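Local structure of glutamate--cysteine ligase GshA (Methylobacillus flagellatus KT, 3K1T) at residues 55-59 against 231-235; 207-212 against 324-328; 330-334 against 368-372; 346-351 against 409-413. The protein probably acts as a ligase that joins glutamate to cysteine to form gamma-glutamylcysteine. The contacts are given in a common frame with arbitrary orientation. Numbering follows the deposited sequence.

How the contacts relate
Contact 1 is the meeting point of the set. Its P235 touches contact 2 through P235 CG and Q328 NE2 (3.7 Å) and contact 3 through P235 CG and V331 CG2 (3.9 Å), while its P59 touches contact 4 through P59 CB and A412 CB (3.9 Å). The centres of contacts 1 and 3 lie about 13 Å apart, those of contacts 1 and 4 about 16 Å and those of contacts 1 and 2 about 17 Å. Residues 324-328 and 330-334 adjoin in sequence, so one chain passage leads from contact 2 to contact 3. Contact 4 is the one with a bound sulfate, probably from the crystallisation liquor; its nearest atoms to contact 3 are about 12 Å away.

Contact 1. Residues 55-59 against 231-235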
loop_
_atom_site.group_PDB
_atom_site.type_symbol
_atom_site.label_atom_id
_atom_site.label_comp_id
_atom_site.label_asym_id
_atom_site.label_seq_id
_atom_site.Cartn_x
_atom_site.Cartn_y
_atom_site.Cartn_z
ATOM N N PHE A 55 -3.816 -20.309 24.691
ATOM C CA PHE A 55 -4.046 -21.658 24.161
ATOM C C PHE A 55 -4.823 -21.696 22.824
ATOM O O PHE A 55 -5.073 -22.787 22.252
ATOM C CB PHE A 55 -4.729 -22.521 25.233
ATOM C CG PHE A 55 -6.070 -22.023 25.678
ATOM C CD1 PHE A 55 -7.199 -22.209 24.875
ATOM C CD2 PHE A 55 -6.222 -21.417 26.911
ATOM C CE1 PHE A 55 -8.445 -21.776 25.284
ATOM C CE2 PHE A 55 -7.478 -20.978 27.333
ATOM C CZ PHE A 55 -8.585 -21.171 26.534
ATOM N N LYS A 56 -5.158 -20.514 22.312
ATOM C CA LYS A 56 -5.989 -20.357 21.127
ATOM C C LYS A 56 -5.868 -18.914 20.638
ATOM O O LYS A 56 -5.722 -18.005 21.444
ATOM C CB LYS A 56 -7.484 -20.595 21.554
ATOM C CG LYS A 56 -8.377 -20.787 20.473
ATOM C CD LYS A 56 -9.665 -21.415 20.874
ATOM C CE LYS A 56 -10.499 -21.637 19.655
ATOM N NZ LYS A 56 -10.993 -23.046 19.619
ATOM N N LEU A 57 -5.969 -18.693 19.325
ATOM C CA LEU A 57 -6.022 -17.360 18.737
ATOM C C LEU A 57 -7.105 -17.376 17.644
ATOM O O LEU A 57 -6.918 -17.995 16.617
ATOM C CB LEU A 57 -4.663 -16.934 18.162
ATOM C CG LEU A 57 -4.640 -15.567 17.478
ATOM C CD1 LEU A 57 -4.967 -14.390 18.448
ATOM C CD2 LEU A 57 -3.262 -15.386 16.762
ATOM N N ALA A 58 -8.241 -16.736 17.905
ATOM C CA ALA A 58 -9.426 -16.925 17.075
ATOM C C ALA A 58 -10.165 -15.621 16.823
ATOM O O ALA A 58 -10.190 -14.719 17.672
ATOM C CB ALA A 58 -10.402 -18.020 17.703
ATOM N N PRO A 59 -10.746 -15.501 15.631
ATOM C CA PRO A 59 -11.623 -14.375 15.381
ATOM C C PRO A 59 -12.989 -14.569 16.022
ATOM O O PRO A 59 -13.535 -15.694 16.019
ATOM C CB PRO A 59 -11.724 -14.349 13.846
ATOM C CG PRO A 59 -11.636 -15.806 13.466
ATOM C CD PRO A 59 -10.708 -16.449 14.491
ATOM N N TRP A 231 -8.314 -26.336 15.668
ATOM C CA TRP A 231 -8.967 -25.817 16.874
ATOM C C TRP A 231 -8.222 -24.612 17.454
ATOM O O TRP A 231 -8.837 -23.743 18.066
ATOM C CB TRP A 231 -9.166 -26.919 17.934
ATOM C CG TRP A 231 -9.913 -26.427 19.155
ATOM C CD1 TRP A 231 -11.263 -26.267 19.268
ATOM C CD2 TRP A 231 -9.362 -26.021 20.411
ATOM N NE1 TRP A 231 -11.593 -25.805 20.504
ATOM C CE2 TRP A 231 -10.446 -25.623 21.233
ATOM C CE3 TRP A 231 -8.058 -25.928 20.918
ATOM C CZ2 TRP A 231 -10.274 -25.134 22.523
ATOM C CZ3 TRP A 231 -7.878 -25.434 22.204
ATOM C CH2 TRP A 231 -8.970 -25.066 23.004
ATOM N N LEU A 232 -6.919 -24.503 17.189
ATOM C CA LEU A 232 -6.149 -23.352 17.690
ATOM C C LEU A 232 -6.579 -22.021 17.034
ATOM O O LEU A 232 -6.271 -20.955 17.566
ATOM C CB LEU A 232 -4.652 -23.584 17.514
ATOM C CG LEU A 232 -4.084 -24.769 18.322
ATOM C CD1 LEU A 232 -2.514 -24.839 18.111
ATOM C CD2 LEU A 232 -4.497 -24.783 19.792
ATOM N N LEU A 233 -7.274 -22.104 15.898
ATOM C CA LEU A 233 -7.695 -20.946 15.126
ATOM C C LEU A 233 -9.219 -20.768 15.076
ATOM O O LEU A 233 -9.701 -19.801 14.508
ATOM C CB LEU A 233 -7.223 -21.123 13.682
ATOM C CG LEU A 233 -5.739 -21.148 13.370
ATOM C CD1 LEU A 233 -5.501 -21.602 11.928
ATOM C CD2 LEU A 233 -5.180 -19.746 13.628
ATOM N N ASN A 234 -9.992 -21.720 15.597
ATOM C CA ASN A 234 -11.410 -21.788 15.261
ATOM C C ASN A 234 -12.279 -22.260 16.433
ATOM O O ASN A 234 -12.119 -23.377 16.895
ATOM C CB ASN A 234 -11.576 -22.729 14.062
ATOM C CG ASN A 234 -12.965 -22.652 13.431
ATOM O OD1 ASN A 234 -13.796 -21.803 13.798
ATOM N ND2 ASN A 234 -13.219 -23.543 12.502
ATOM N N PRO A 235 -13.225 -21.422 16.895
ATOM C CA PRO A 235 -14.112 -21.937 17.963
ATOM C C PRO A 235 -15.102 -22.978 17.422
ATOM O O PRO A 235 -15.599 -22.832 16.291
ATOM C CB PRO A 235 -14.875 -20.677 18.434
ATOM C CG PRO A 235 -14.139 -19.498 17.829
ATOM C CD PRO A 235 -13.558 -20.035 16.539
#
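K56 dominates this buried joint between the start of strand 57-63 and the short 3-10 turn at 231-232. Its first three chi angles are all t, which stretches the chain across W231; chi4, at 130°, lies between wells and sets the ammonium group. NZ donates to W231 O (2.7 Å) and N234 O (3.0 Å) and sits 3.1 Å from the centroid of the W231 five-membered ring, 17° off its normal, a close cation-pi contact. K56 CD lies over the six-membered ring in a CH-pi contact. A long aliphatic stem with a charged tip suits this place, because one side chain covers the indole and satisfies two carbonyls. E329 completes the site with a salt bridge to K56 and a hydrogen bond from W231 NE1.

W231, with chi1 t, brings CH2 to within 3.8 Å of F55 CD1; F55 takes the p rotamer. The backbones are joined by L57 N to L232 O (2.9 Å, nearly linear), followed by a CA-H...O contact from L233 CA to L57 O (3.4 Å). A58 points its small methyl toward the other segment, leaving room for P235, with A58 CB and P235 CD 3.9 Å apart. L233 (m, t) turns away to meet L18 of helix 13-23, F222 of helix 210-226 and V408 of helix 398-421, so the joint is wedged among three helices, while A58 pairs with R51 on strand 45-52.

Contact 2. Residues 207-212 against 324-328; sequences RKSNHF and EVILQ
F212, I326 and E324 bury the most surface where the turn leading into helix 210-226 packs against strand 324-329. Residues R207-N210 form a type I turn; residues 324-328 are extended. CA atoms of S209 and I326 lie 6.7 Å apart, those of R207 and E324 7.7 Å, and those of F212 and Q328 9.2 Å. Strand alternation points E324, I326 and Q328 toward the turn.

E324, with chi1 and chi2 t, stretches its carboxylate to the turn: OE2 accepts from S209 OG (2.5 Å) and OE1 from S209 N (3.2 Å). S209 takes the p rotamer. A water bridges K208 N (2.9 Å) and E324 OE1 (2.7 Å). A carboxylate suits this place because it takes S209 N and OG directly and K208 N through the water. I326 (m, t) supplies the greasy middle, its CD1 3.9 Å from F212 CE2. F212 (chi1 m) also brings CE1 to 3.3 Å from Q328 NE2. R207 NE donates to N210 OD1 (2.9 Å), bracing the turn.

The strand lies between strands 237-241 and 280-285 in a four-stranded antiparallel sheet, covered by helix 251-272 on the face of V325 and L327, with the 207-212 turn on the E324/I326/Q328 side.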
loop_
_atom_site.group_PDB
_atom_site.type_symbol
_atom_site.label_atom_id
_atom_site.label_comp_id
_atom_site.label_asym_id
_atom_site.label_seq_id
_atom_site.Cartn_x
_atom_site.Cartn_y
_atom_site.Cartn_z
ATOM N N ARG A 207 -29.110 -16.408 6.685
ATOM C CA ARG A 207 -28.823 -17.394 7.722
ATOM C C ARG A 207 -27.433 -17.086 8.249
ATOM O O ARG A 207 -26.412 -17.351 7.586
ATOM C CB ARG A 207 -28.892 -18.821 7.178
ATOM C CG ARG A 207 -28.731 -19.869 8.288
ATOM C CD ARG A 207 -29.003 -21.260 7.814
ATOM N NE ARG A 207 -28.118 -21.635 6.715
ATOM C CZ ARG A 207 -28.138 -22.825 6.109
ATOM N NH1 ARG A 207 -28.997 -23.758 6.502
ATOM N NH2 ARG A 207 -27.306 -23.086 5.099
ATOM N N LYS A 208 -27.383 -16.503 9.422
ATOM C CA LYS A 208 -26.114 -15.961 9.928
ATOM C C LYS A 208 -25.096 -17.059 10.288
ATOM O O LYS A 208 -23.890 -16.786 10.348
ATOM C CB LYS A 208 -26.393 -14.998 11.095
ATOM C CG LYS A 208 -27.201 -13.761 10.594
ATOM C CD LYS A 208 -27.329 -12.625 11.599
ATOM C CE LYS A 208 -28.244 -11.517 11.010
ATOM N NZ LYS A 208 -29.008 -10.803 12.062
ATOM N N SER A 209 -25.555 -18.293 10.494
ATOM C CA SER A 209 -24.613 -19.393 10.804
ATOM C C SER A 209 -23.704 -19.740 9.619
ATOM O O SER A 209 -22.641 -20.337 9.797
ATOM C CB SER A 209 -25.367 -20.617 11.325
ATOM O OG SER A 209 -26.258 -21.108 10.368
ATOM N N ASN A 210 -24.087 -19.301 8.419
ATOM C CA ASN A 210 -23.260 -19.498 7.226
ATOM C C ASN A 210 -21.895 -18.817 7.390
ATOM O O ASN A 210 -20.934 -19.240 6.783
ATOM C CB ASN A 210 -23.939 -18.957 5.934
ATOM C CG ASN A 210 -25.164 -19.773 5.512
ATOM O OD1 ASN A 210 -25.377 -20.864 5.991
ATOM N ND2 ASN A 210 -25.967 -19.229 4.593
ATOM N N HIS A 211 -21.836 -17.758 8.177
ATOM C CA HIS A 211 -20.567 -17.086 8.508
ATOM C C HIS A 211 -19.564 -18.061 9.186
ATOM O O HIS A 211 -18.387 -18.101 8.843
ATOM C CB HIS A 211 -20.891 -15.888 9.407
ATOM C CG HIS A 211 -19.729 -15.321 10.155
ATOM N ND1 HIS A 211 -18.938 -14.310 9.649
ATOM C CD2 HIS A 211 -19.276 -15.563 11.411
ATOM C CE1 HIS A 211 -18.039 -13.970 10.557
ATOM N NE2 HIS A 211 -18.217 -14.720 11.632
ATOM N N PHE A 212 -20.057 -18.858 10.127
ATOM C CA PHE A 212 -19.216 -19.788 10.907
ATOM C C PHE A 212 -18.824 -20.990 10.055
ATOM O O PHE A 212 -17.712 -21.459 10.143
ATOM C CB PHE A 212 -19.930 -20.200 12.196
ATOM C CG PHE A 212 -20.339 -19.007 13.046
ATOM C CD1 PHE A 212 -19.433 -18.375 13.864
ATOM C CD2 PHE A 212 -21.595 -18.427 12.905
ATOM C CE1 PHE A 212 -19.789 -17.242 14.637
ATOM C CE2 PHE A 212 -21.955 -17.274 13.659
ATOM C CZ PHE A 212 -21.027 -16.706 14.539
ATOM N N GLU A 324 -33.091 -18.505 14.344
ATOM C CA GLU A 324 -31.952 -19.394 14.490
ATOM C C GLU A 324 -31.296 -19.041 15.803
ATOM O O GLU A 324 -31.278 -17.875 16.195
ATOM C CB GLU A 324 -30.914 -19.204 13.369
ATOM C CG GLU A 324 -29.756 -20.248 13.413
ATOM C CD GLU A 324 -28.756 -20.131 12.225
ATOM O OE1 GLU A 324 -28.316 -19.003 11.868
ATOM O OE2 GLU A 324 -28.413 -21.189 11.661
ATOM N N VAL A 325 -30.775 -20.057 16.470
ATOM C CA VAL A 325 -29.949 -19.860 17.677
ATOM C C VAL A 325 -28.595 -20.469 17.366
ATOM O O VAL A 325 -28.521 -21.639 16.987
ATOM C CB VAL A 325 -30.564 -20.501 18.941
ATOM C CG1 VAL A 325 -29.651 -20.319 20.152
ATOM C CG2 VAL A 325 -32.008 -19.947 19.237
ATOM N N ILE A 326 -27.544 -19.657 17.502
ATOM C CA ILE A 326 -26.176 -20.104 17.282
ATOM C C ILE A 326 -25.494 -20.224 18.641
ATOM O O ILE A 326 -25.582 -19.314 19.469
ATOM C CB ILE A 326 -25.381 -19.099 16.371
ATOM C CG1 ILE A 326 -26.085 -18.943 15.021
ATOM C CG2 ILE A 326 -23.920 -19.618 16.148
ATOM C CD1 ILE A 326 -25.802 -17.656 14.281
ATOM N N LEU A 327 -24.861 -21.372 18.862
ATOM C CA LEU A 327 -24.097 -21.627 20.069
ATOM C C LEU A 327 -22.636 -21.673 19.682
ATOM O O LEU A 327 -22.258 -22.446 18.815
ATOM C CB LEU A 327 -24.522 -22.961 20.679
ATOM C CG LEU A 327 -25.985 -23.018 21.115
ATOM C CD1 LEU A 327 -26.885 -23.444 19.958
ATOM C CD2 LEU A 327 -26.150 -23.959 22.330
ATOM N N GLN A 328 -21.813 -20.821 20.290
ATOM C CA GLN A 328 -20.394 -20.800 19.936
ATOM C C GLN A 328 -19.518 -20.985 21.188
ATOM O O GLN A 328 -19.791 -20.420 22.229
ATOM C CB GLN A 328 -20.023 -19.498 19.230
ATOM C CG GLN A 328 -18.609 -19.534 18.595
ATOM C CD GLN A 328 -18.168 -18.202 18.007
ATOM O OE1 GLN A 328 -18.426 -17.142 18.580
ATOM N NE2 GLN A 328 -17.510 -18.259 16.837
HETATM O O HOH W 1 -29.644 -16.746 11.158
#

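Contact 3. Residues 330-334 against 368-372; sequences GVYTF and ENLNA
Two irregular loops meet here. Residues 330-333 run extended after strand 324-329, F334 turning off at phi/psi -109/10; the loop 368-372 bends sharply. Nearest CA pairs are Y332 with L370 (5.3 Å) and T333 with N369 (5.1 Å). E368 and N369 have helix-like backbone angles (-67/-19 and -70/-11), L370 sits at -112/-52, and N371 and A372 are extended; N371 ND2 closes the bend on E368 OE2 (3.0 Å).

G330 has ordinary extended angles (-76/143), which start the run. V331 (chi1 t) points its side chain away. Y332 (chi1 m, chi2 -87°) lays its ring beside the bend: CE1 is 4.1 Å from L370 CB and 3.6 Å from N369 OD1, while its hydroxyl is hydrogen-bonded to the main-chain O of E277. A large ring with a polar tip suits this border, since it packs on leucine and still has a partner. Y332 CA also makes a CA-H...O contact with N369 O (3.4 Å). T333 N donates to that same N369 O (3.0 Å, 159°); its side chain (chi1 t) hydrogen-bonds through OG1 to A342 O. F334 (chi1 m) turns its ring edge to N369, with CE1 3.6 Å from ND2. N369, with chi1 p, thus places its amide by two aromatic rings.

The guanidinium of R51, hydrogen-bonded to V331 O, L370 O and N371 O, ties both loops together; with the T333 N to N369 O bond it offsets the small desolvation cost of T333 O, buried without a partner.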
loop_
_atom_site.group_PDB
_atom_site.type_symbol
_atom_site.label_atom_id
_atom_site.label_comp_id
_atom_site.label_asym_id
_atom_site.label_seq_id
_atom_site.Cartn_x
_atom_site.Cartn_y
_atom_site.Cartn_z
ATOM N N GLY A 330 -16.924 -20.031 23.585
ATOM C CA GLY A 330 -16.369 -18.754 24.024
ATOM C C GLY A 330 -14.849 -18.844 24.078
ATOM O O GLY A 330 -14.316 -19.906 24.415
ATOM N N VAL A 331 -14.170 -17.760 23.703
ATOM C CA VAL A 331 -12.684 -17.701 23.701
ATOM C C VAL A 331 -12.285 -16.648 24.707
ATOM O O VAL A 331 -12.863 -15.570 24.743
ATOM C CB VAL A 331 -12.156 -17.344 22.306
ATOM C CG1 VAL A 331 -10.587 -17.337 22.287
ATOM C CG2 VAL A 331 -12.732 -18.344 21.255
ATOM N N TYR A 332 -11.334 -16.971 25.565
ATOM C CA TYR A 332 -10.830 -16.030 26.569
ATOM C C TYR A 332 -9.872 -15.062 25.919
ATOM O O TYR A 332 -9.195 -15.403 24.922
ATOM C CB TYR A 332 -10.096 -16.783 27.692
ATOM C CG TYR A 332 -11.044 -17.466 28.642
ATOM C CD1 TYR A 332 -11.559 -16.788 29.735
ATOM C CD2 TYR A 332 -11.416 -18.792 28.442
ATOM C CE1 TYR A 332 -12.456 -17.398 30.608
ATOM C CE2 TYR A 332 -12.317 -19.422 29.308
ATOM C CZ TYR A 332 -12.843 -18.713 30.387
ATOM O OH TYR A 332 -13.725 -19.325 31.264
ATOM N N THR A 333 -9.813 -13.842 26.455
ATOM C CA THR A 333 -8.662 -12.986 26.205
ATOM C C THR A 333 -7.912 -12.776 27.521
ATOM O O THR A 333 -8.519 -12.378 28.521
ATOM C CB THR A 333 -8.987 -11.606 25.604
ATOM O OG1 THR A 333 -7.796 -10.761 25.671
ATOM C CG2 THR A 333 -10.187 -10.907 26.334
ATOM N N PHE A 334 -6.600 -13.036 27.519
ATOM C CA PHE A 334 -5.772 -12.785 28.704
ATOM C C PHE A 334 -4.845 -11.598 28.509
ATOM O O PHE A 334 -4.002 -11.334 29.354
ATOM C CB PHE A 334 -4.987 -14.035 29.119
ATOM C CG PHE A 334 -5.875 -15.176 29.477
ATOM C CD1 PHE A 334 -6.737 -15.075 30.547
ATOM C CD2 PHE A 334 -5.929 -16.298 28.695
ATOM C CE1 PHE A 334 -7.602 -16.120 30.874
ATOM C CE2 PHE A 334 -6.781 -17.347 29.015
ATOM C CZ PHE A 334 -7.624 -17.250 30.112
ATOM N N GLU A 368 -13.990 -10.256 33.206
ATOM C CA GLU A 368 -13.742 -9.442 32.023
ATOM C C GLU A 368 -12.893 -10.159 30.969
ATOM O O GLU A 368 -12.898 -9.754 29.805
ATOM C CB GLU A 368 -13.139 -8.086 32.414
ATOM C CG GLU A 368 -14.184 -7.141 33.039
ATOM C CD GLU A 368 -15.417 -7.018 32.202
ATOM O OE1 GLU A 368 -15.321 -6.688 31.000
ATOM O OE2 GLU A 368 -16.508 -7.310 32.722
ATOM N N ASN A 369 -12.171 -11.202 31.353
ATOM C CA ASN A 369 -11.473 -12.049 30.377
ATOM C C ASN A 369 -12.429 -12.909 29.529
ATOM O O ASN A 369 -12.012 -13.497 28.531
ATOM C CB ASN A 369 -10.370 -12.906 31.019
ATOM C CG ASN A 369 -10.878 -13.872 32.071
ATOM O OD1 ASN A 369 -12.083 -14.146 32.166
ATOM N ND2 ASN A 369 -9.939 -14.375 32.917
ATOM N N LEU A 370 -13.708 -12.952 29.942
ATOM C CA LEU A 370 -14.770 -13.732 29.298
ATOM C C LEU A 370 -15.792 -12.791 28.637
ATOM O O LEU A 370 -16.112 -12.930 27.457
ATOM C CB LEU A 370 -15.423 -14.618 30.386
ATOM C CG LEU A 370 -16.548 -15.574 30.068
ATOM C CD1 LEU A 370 -16.725 -16.656 31.204
ATOM C CD2 LEU A 370 -17.858 -14.787 29.827
ATOM N N ASN A 371 -16.301 -11.835 29.411
ATOM C CA ASN A 371 -17.377 -10.909 28.950
ATOM C C ASN A 371 -16.979 -10.135 27.690
ATOM O O ASN A 371 -15.870 -9.593 27.601
ATOM C CB ASN A 371 -17.731 -9.886 30.060
ATOM C CG ASN A 371 -18.304 -10.537 31.358
ATOM O OD1 ASN A 371 -18.892 -11.601 31.319
ATOM N ND2 ASN A 371 -18.102 -9.868 32.505
ATOM N N ALA A 372 -17.907 -10.030 26.739
ATOM C CA ALA A 372 -17.704 -9.209 25.540
ATOM C C ALA A 372 -17.841 -7.757 26.002
ATOM O O ALA A 372 -18.693 -7.473 26.825
ATOM C CB ALA A 372 -18.751 -9.559 24.462
#

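Contact 4. Residues 346-351 against 409-413. With SO4 (sulfate ion), chain B.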
loop_
_atom_site.group_PDB
_atom_site.type_symbol
_atom_site.label_atom_id
_atom_site.label_comp_id
_atom_site.label_asym_id
_atom_site.label_seq_id
_atom_site.Cartn_x
_atom_site.Cartn_y
_atom_site.Cartn_z
ATOM N N ILE A 346 -8.388 -5.758 14.089
ATOM C CA ILE A 346 -7.500 -5.630 12.960
ATOM C C ILE A 346 -8.283 -5.031 11.776
ATOM O O ILE A 346 -9.339 -5.562 11.402
ATOM C CB ILE A 346 -6.925 -7.019 12.529
ATOM C CG1 ILE A 346 -6.320 -7.804 13.716
ATOM C CG2 ILE A 346 -5.925 -6.839 11.329
ATOM C CD1 ILE A 346 -5.398 -7.092 14.515
ATOM N N TYR A 347 -7.769 -3.942 11.210
ATOM C CA TYR A 347 -8.374 -3.238 10.058
ATOM C C TYR A 347 -7.695 -3.619 8.732
ATOM O O TYR A 347 -6.444 -3.671 8.633
ATOM C CB TYR A 347 -8.282 -1.713 10.270
ATOM C CG TYR A 347 -9.460 -1.148 11.004
ATOM C CD1 TYR A 347 -9.869 -1.689 12.239
ATOM C CD2 TYR A 347 -10.207 -0.112 10.464
ATOM C CE1 TYR A 347 -10.982 -1.201 12.893
ATOM C CE2 TYR A 347 -11.313 0.406 11.127
ATOM C CZ TYR A 347 -11.710 -0.159 12.329
ATOM O OH TYR A 347 -12.838 0.306 12.952
HETATM N N MSE A 348 -8.522 -3.846 7.717
HETATM C CA MSE A 348 -8.110 -4.156 6.374
HETATM C C MSE A 348 -8.831 -3.285 5.373
HETATM O O MSE A 348 -9.990 -2.926 5.589
HETATM C CB MSE A 348 -8.346 -5.630 6.061
HETATM C CG MSE A 348 -7.322 -6.528 6.829
HETATM SE SE MSE A 348 -8.031 -8.289 7.262
HETATM C CE MSE A 348 -9.440 -7.706 8.460
HETATM N N MSE A 349 -8.125 -2.921 4.309
HETATM C CA MSE A 349 -8.723 -2.343 3.104
HETATM C C MSE A 349 -8.237 -3.151 1.913
HETATM O O MSE A 349 -7.052 -3.539 1.849
HETATM C CB MSE A 349 -8.385 -0.848 3.000
HETATM C CG MSE A 349 -8.858 -0.102 4.227
HETATM SE SE MSE A 349 -8.744 1.860 3.989
HETATM C CE MSE A 349 -10.425 2.004 3.046
ATOM N N ASP A 350 -9.150 -3.498 1.016
ATOM C CA ASP A 350 -8.888 -4.573 0.042
ATOM C C ASP A 350 -8.371 -5.764 0.877
ATOM O O ASP A 350 -8.884 -5.997 1.992
ATOM C CB ASP A 350 -7.928 -4.139 -1.089
ATOM C CG ASP A 350 -7.806 -5.198 -2.193
ATOM O OD1 ASP A 350 -8.830 -5.614 -2.699
ATOM O OD2 ASP A 350 -6.710 -5.641 -2.525
ATOM N N HIS A 351 -7.353 -6.500 0.425
ATOM C CA HIS A 351 -6.890 -7.646 1.243
ATOM C C HIS A 351 -5.629 -7.317 2.061
ATOM O O HIS A 351 -4.870 -8.222 2.415
ATOM C CB HIS A 351 -6.687 -8.893 0.380
ATOM C CG HIS A 351 -5.762 -8.704 -0.798
ATOM N ND1 HIS A 351 -6.212 -8.713 -2.109
ATOM C CD2 HIS A 351 -4.419 -8.512 -0.860
ATOM C CE1 HIS A 351 -5.176 -8.551 -2.921
ATOM N NE2 HIS A 351 -4.077 -8.435 -2.192
ATOM N N ALA A 409 -6.739 -12.558 10.960
ATOM C CA ALA A 409 -7.698 -11.550 10.442
ATOM C C ALA A 409 -7.978 -11.691 8.963
ATOM O O ALA A 409 -9.137 -11.592 8.535
ATOM C CB ALA A 409 -7.226 -10.123 10.749
ATOM N N ARG A 410 -6.949 -11.993 8.182
ATOM C CA ARG A 410 -7.121 -12.260 6.760
ATOM C C ARG A 410 -7.867 -13.591 6.455
ATOM O O ARG A 410 -8.577 -13.678 5.465
ATOM C CB ARG A 410 -5.792 -12.163 6.018
ATOM C CG ARG A 410 -5.303 -10.684 5.852
ATOM C CD ARG A 410 -3.998 -10.652 5.099
ATOM N NE ARG A 410 -2.900 -11.191 5.909
ATOM C CZ ARG A 410 -1.773 -11.726 5.402
ATOM N NH1 ARG A 410 -1.522 -11.746 4.088
ATOM N NH2 ARG A 410 -0.839 -12.162 6.206
ATOM N N LEU A 411 -7.710 -14.610 7.284
ATOM C CA LEU A 411 -8.537 -15.833 7.155
ATOM C C LEU A 411 -10.004 -15.505 7.370
ATOM O O LEU A 411 -10.866 -15.972 6.617
ATOM C CB LEU A 411 -8.088 -16.925 8.136
ATOM C CG LEU A 411 -6.667 -17.479 7.974
ATOM C CD1 LEU A 411 -6.365 -18.461 9.174
ATOM C CD2 LEU A 411 -6.542 -18.202 6.638
ATOM N N ALA A 412 -10.290 -14.709 8.397
ATOM C CA ALA A 412 -11.682 -14.278 8.667
ATOM C C ALA A 412 -12.220 -13.393 7.515
ATOM O O ALA A 412 -13.379 -13.498 7.127
ATOM C CB ALA A 412 -11.765 -13.542 10.014
ATOM N N LEU A 413 -11.384 -12.514 6.972
ATOM C CA LEU A 413 -11.756 -11.730 5.784
ATOM C C LEU A 413 -12.114 -12.589 4.587
ATOM O O LEU A 413 -13.139 -12.360 3.911
ATOM C CB LEU A 413 -10.621 -10.762 5.397
ATOM C CG LEU A 413 -10.949 -9.758 4.299
ATOM C CD1 LEU A 413 -11.836 -8.681 4.902
ATOM C CD2 LEU A 413 -9.655 -9.127 3.688
HETATM S S SO4 B . -15.462 -1.783 14.489
HETATM O O1 SO4 B . -14.859 -1.399 15.744
HETATM O O2 SO4 B . -14.308 -1.739 13.646
HETATM O O3 SO4 B . -16.001 -3.124 14.528
HETATM O O4 SO4 B . -16.491 -0.804 14.073
HETATM O O HOH W 2 -2.544 -9.188 2.346
#
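A helix packed across an antiparallel sheet is the motif: helix 409-413 crosses strand 346-349 at -53°, with axes 9.7 Å apart. Strand alternation sends I346 and M348 (selenomethionine) toward the helix, and Y347 and M349 away. A409 offers only a methyl, a shallow place on the helix surface, and the CG2 branch of I346 and the CE end of M348 close on it, I346 CG2 at 3.6 Å and M348 CE at 4.0 Å from A409 CB. The flexible M348 then threads between neighbours, its SE 4.0 Å from L413 CD2 and 3.9 Å from R410 CG. L413 is the helix's own bump, its CD2 reaching D350 O (3.6 Å) and H351 CA (4.0 Å) at the hairpin turn, where D350 takes a positive phi.

On the far face, Y347 OH makes a weak hydrogen bond to O2 of a sulfate (2.6 Å), probably from the crystallisation liquor and also held by S47, N63, G67 and R359. On the helix side, R410 pairs with E30. H351 bonds to E89 of the second subunit, and a water links H351 O (2.5 Å) to R410 NH1 (3.3 Å).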